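Local coordinates for sugar-binding transport ATP-binding protein (Pyrococcus horikoshii, PDB 1V43) that binds ATP and probably hydrolyses it as the ATPase subunit of an ABC transporter thought to take up sugars, at residues A[17-27]-A[48-56]. Residues are numbered along the deposited sequence; the frame is centred on the assembly and turned at random.
Sequences LTKRFGNFTAV and CGKTTTLRM
Met56 makes the largest share of the contact: its CE meets Leu17 CD1 tip to tip at 3.7 Å and Val27 CG2 at 3.8 Å, while SD lies against Lys19 CB. The bend at chi3 (-81°) turns CE toward Leu17 and Val27. One turn earlier, Thr52 turns its methyl to the strands; the Thr52 and Lys19 side chains cross at about a right angle, with CG2 3.6 Å from Lys19 CG, and CG2 touches the edge of the Phe21 ring near its plane. Lys19 CE lies over one face of that ring, toward the rim, and Lys19 NZ hydrogen-bonds to Glu62 O.

The 50-56 helix begins within the P-loop (Walker A) of the ABC ATPase domain, with Gly49 as its N-cap; the strands belong to the domain's antiparallel sheet. Phe21 and Cys48 to Thr52 are ATP-binding residues, so the contact joins the aromatic and phosphate-loop parts of the nucleotide site; no ATP is bound to this chain.

No hydrogen bond links the segments. Ala26 O receives a CA-H...O contact from Gly49 CA (3.5 Å), beside a classic bulge where Ala26 N and Val27 N both donate to Lys19 O. Gly49 O accepts hydrogen bonds from Thr53 N and Thr53 OG1, the hydroxyl above the carbonyl plane.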
loop_
_atom_site.group_PDB
_atom_site.type_symbol
_atom_site.label_atom_id
_atom_site.label_comp_id
_atom_site.label_asym_id
_atom_site.label_seq_id
_atom_site.Cartn_x
_atom_site.Cartn_y
_atom_site.Cartn_z
ATOM N N LEU A 17 29.904 0.532 15.836
ATOM C CA LEU A 17 28.844 0.494 16.837
ATOM C C LEU A 17 28.235 -0.893 16.931
ATOM O O LEU A 17 27.760 -1.449 15.934
ATOM C CB LEU A 17 27.715 1.471 16.481
ATOM C CG LEU A 17 27.405 2.734 17.283
ATOM C CD1 LEU A 17 25.926 3.076 17.077
ATOM C CD2 LEU A 17 27.697 2.539 18.755
ATOM N N THR A 18 28.229 -1.436 18.138
ATOM C CA THR A 18 27.647 -2.741 18.381
ATOM C C THR A 18 26.794 -2.652 19.636
ATOM O O THR A 18 27.101 -1.899 20.564
ATOM C CB THR A 18 28.732 -3.822 18.616
ATOM O OG1 THR A 18 29.445 -4.076 17.398
ATOM C CG2 THR A 18 28.096 -5.102 19.115
ATOM N N LYS A 19 25.720 -3.427 19.660
ATOM C CA LYS A 19 24.842 -3.465 20.814
ATOM C C LYS A 19 24.318 -4.882 21.001
ATOM O O LYS A 19 23.547 -5.363 20.183
ATOM C CB LYS A 19 23.659 -2.508 20.622
ATOM C CG LYS A 19 22.658 -2.528 21.760
ATOM C CD LYS A 19 23.307 -2.123 23.069
ATOM C CE LYS A 19 22.280 -2.016 24.170
ATOM N NZ LYS A 19 22.826 -1.265 25.325
ATOM N N ARG A 20 24.736 -5.561 22.062
ATOM C CA ARG A 20 24.223 -6.910 22.298
ATOM C C ARG A 20 23.482 -7.023 23.621
ATOM O O ARG A 20 24.037 -6.744 24.676
ATOM C CB ARG A 20 25.343 -7.959 22.251
ATOM C CG ARG A 20 26.577 -7.620 23.051
ATOM C CD ARG A 20 27.521 -8.811 23.110
ATOM N NE ARG A 20 28.897 -8.392 23.367
ATOM C CZ ARG A 20 29.718 -7.921 22.432
ATOM N NH1 ARG A 20 29.305 -7.815 21.174
ATOM N NH2 ARG A 20 30.951 -7.546 22.752
ATOM N N PHE A 21 22.217 -7.416 23.553
ATOM C CA PHE A 21 21.417 -7.589 24.755
ATOM C C PHE A 21 21.655 -9.013 25.236
ATOM O O PHE A 21 20.910 -9.932 24.888
ATOM C CB PHE A 21 19.932 -7.385 24.456
ATOM C CG PHE A 21 19.586 -5.987 24.026
ATOM C CD1 PHE A 21 19.962 -5.515 22.772
ATOM C CD2 PHE A 21 18.896 -5.137 24.881
ATOM C CE1 PHE A 21 19.656 -4.216 22.378
ATOM C CE2 PHE A 21 18.586 -3.836 24.496
ATOM C CZ PHE A 21 18.968 -3.375 23.241
ATOM N N GLY A 22 22.707 -9.193 26.027
ATOM C CA GLY A 22 23.028 -10.515 26.524
ATOM C C GLY A 22 23.690 -11.366 25.456
ATOM O O GLY A 22 24.895 -11.261 25.222
ATOM N N ASN A 23 22.893 -12.201 24.797
ATOM C CA ASN A 23 23.384 -13.101 23.755
ATOM C C ASN A 23 23.018 -12.622 22.352
ATOM O O ASN A 23 23.675 -12.973 21.368
ATOM C CB ASN A 23 22.789 -14.491 23.964
ATOM C CG ASN A 23 21.270 -14.494 23.843
ATOM O OD1 ASN A 23 20.571 -13.855 24.633
ATOM N ND2 ASN A 23 20.755 -15.208 22.848
ATOM N N PHE A 24 21.960 -11.826 22.271
ATOM C CA PHE A 24 21.475 -11.307 21.000
ATOM C C PHE A 24 22.173 -10.030 20.552
ATOM O O PHE A 24 22.052 -8.993 21.201
ATOM C CB PHE A 24 19.970 -11.044 21.099
ATOM C CG PHE A 24 19.344 -10.572 19.815
ATOM C CD1 PHE A 24 19.408 -11.353 18.666
ATOM C CD2 PHE A 24 18.657 -9.365 19.766
ATOM C CE1 PHE A 24 18.791 -10.941 17.485
ATOM C CE2 PHE A 24 18.037 -8.946 18.591
ATOM C CZ PHE A 24 18.105 -9.738 17.448
ATOM N N THR A 25 22.906 -10.112 19.444
ATOM C CA THR A 25 23.575 -8.941 18.893
ATOM C C THR A 25 22.519 -8.192 18.076
ATOM O O THR A 25 22.167 -8.615 16.975
ATOM C CB THR A 25 24.765 -9.347 17.992
ATOM O OG1 THR A 25 25.845 -9.806 18.817
ATOM C CG2 THR A 25 25.246 -8.169 17.148
ATOM N N ALA A 26 22.003 -7.098 18.635
ATOM C CA ALA A 26 20.978 -6.295 17.973
ATOM C C ALA A 26 21.556 -5.413 16.878
ATOM O O ALA A 26 20.901 -5.174 15.866
ATOM C CB ALA A 26 20.234 -5.441 18.990
ATOM N N VAL A 27 22.775 -4.926 17.088
ATOM C CA VAL A 27 23.458 -4.087 16.109
ATOM C C VAL A 27 24.904 -4.574 16.023
ATOM O O VAL A 27 25.652 -4.501 16.992
ATOM C CB VAL A 27 23.421 -2.600 16.517
ATOM C CG1 VAL A 27 24.258 -1.777 15.546
ATOM C CG2 VAL A 27 21.977 -2.094 16.527
ATOM N N CYS A 48 15.463 -5.353 13.084
ATOM C CA CYS A 48 16.666 -5.363 12.259
ATOM C C CYS A 48 17.768 -4.528 12.897
ATOM O O CYS A 48 18.896 -4.519 12.408
ATOM C CB CYS A 48 16.383 -4.818 10.853
ATOM S SG CYS A 48 16.085 -3.035 10.792
ATOM N N GLY A 49 17.431 -3.807 13.963
ATOM C CA GLY A 49 18.417 -2.983 14.645
ATOM C C GLY A 49 18.312 -1.478 14.438
ATOM O O GLY A 49 19.004 -0.702 15.119
ATOM N N LYS A 50 17.442 -1.058 13.521
ATOM C CA LYS A 50 17.276 0.362 13.214
ATOM C C LYS A 50 16.807 1.175 14.407
ATOM O O LYS A 50 17.285 2.279 14.639
ATOM C CB LYS A 50 16.309 0.546 12.031
ATOM C CG LYS A 50 14.864 0.125 12.273
ATOM C CD LYS A 50 14.083 0.220 10.967
ATOM C CE LYS A 50 12.598 -0.035 11.166
ATOM N NZ LYS A 50 12.341 -1.428 11.605
ATOM N N THR A 51 15.883 0.628 15.180
ATOM C CA THR A 51 15.397 1.349 16.343
ATOM C C THR A 51 16.459 1.413 17.433
ATOM O O THR A 51 16.640 2.458 18.074
ATOM C CB THR A 51 14.120 0.704 16.880
ATOM O OG1 THR A 51 13.121 0.734 15.856
ATOM C CG2 THR A 51 13.604 1.461 18.105
ATOM N N THR A 52 17.174 0.305 17.638
ATOM C CA THR A 52 18.220 0.270 18.652
ATOM C C THR A 52 19.270 1.322 18.305
ATOM O O THR A 52 19.741 2.035 19.184
ATOM C CB THR A 52 18.907 -1.115 18.742
ATOM O OG1 THR A 52 17.937 -2.115 19.091
ATOM C CG2 THR A 52 20.005 -1.081 19.802
ATOM N N THR A 53 19.626 1.408 17.023
ATOM C CA THR A 53 20.596 2.396 16.552
ATOM C C THR A 53 20.095 3.818 16.847
ATOM O O THR A 53 20.841 4.638 17.377
ATOM C CB THR A 53 20.850 2.254 15.031
ATOM O OG1 THR A 53 21.358 0.943 14.753
ATOM C CG2 THR A 53 21.857 3.302 14.541
ATOM N N LEU A 54 18.837 4.110 16.522
ATOM C CA LEU A 54 18.306 5.444 16.796
ATOM C C LEU A 54 18.421 5.769 18.289
ATOM O O LEU A 54 18.832 6.870 18.651
ATOM C CB LEU A 54 16.841 5.565 16.370
ATOM C CG LEU A 54 16.335 7.008 16.242
ATOM C CD1 LEU A 54 16.988 7.644 15.028
ATOM C CD2 LEU A 54 14.821 7.040 16.085
ATOM N N ARG A 55 18.071 4.803 19.138
ATOM C CA ARG A 55 18.128 4.973 20.586
ATOM C C ARG A 55 19.555 5.210 21.086
ATOM O O ARG A 55 19.758 5.977 22.019
ATOM C CB ARG A 55 17.489 3.758 21.288
ATOM C CG ARG A 55 15.966 3.702 21.109
ATOM C CD ARG A 55 15.331 2.437 21.681
ATOM N NE ARG A 55 15.652 2.226 23.094
ATOM C CZ ARG A 55 15.097 2.877 24.116
ATOM N NH1 ARG A 55 14.167 3.806 23.919
ATOM N NH2 ARG A 55 15.477 2.589 25.351
ATOM N N MET A 56 20.544 4.562 20.475
ATOM C CA MET A 56 21.925 4.795 20.873
ATOM C C MET A 56 22.315 6.214 20.433
ATOM O O MET A 56 23.016 6.931 21.151
ATOM C CB MET A 56 22.877 3.780 20.226
ATOM C CG MET A 56 22.790 2.367 20.799
ATOM S SD MET A 56 24.103 1.269 20.191
ATOM C CE MET A 56 23.438 0.775 18.586
#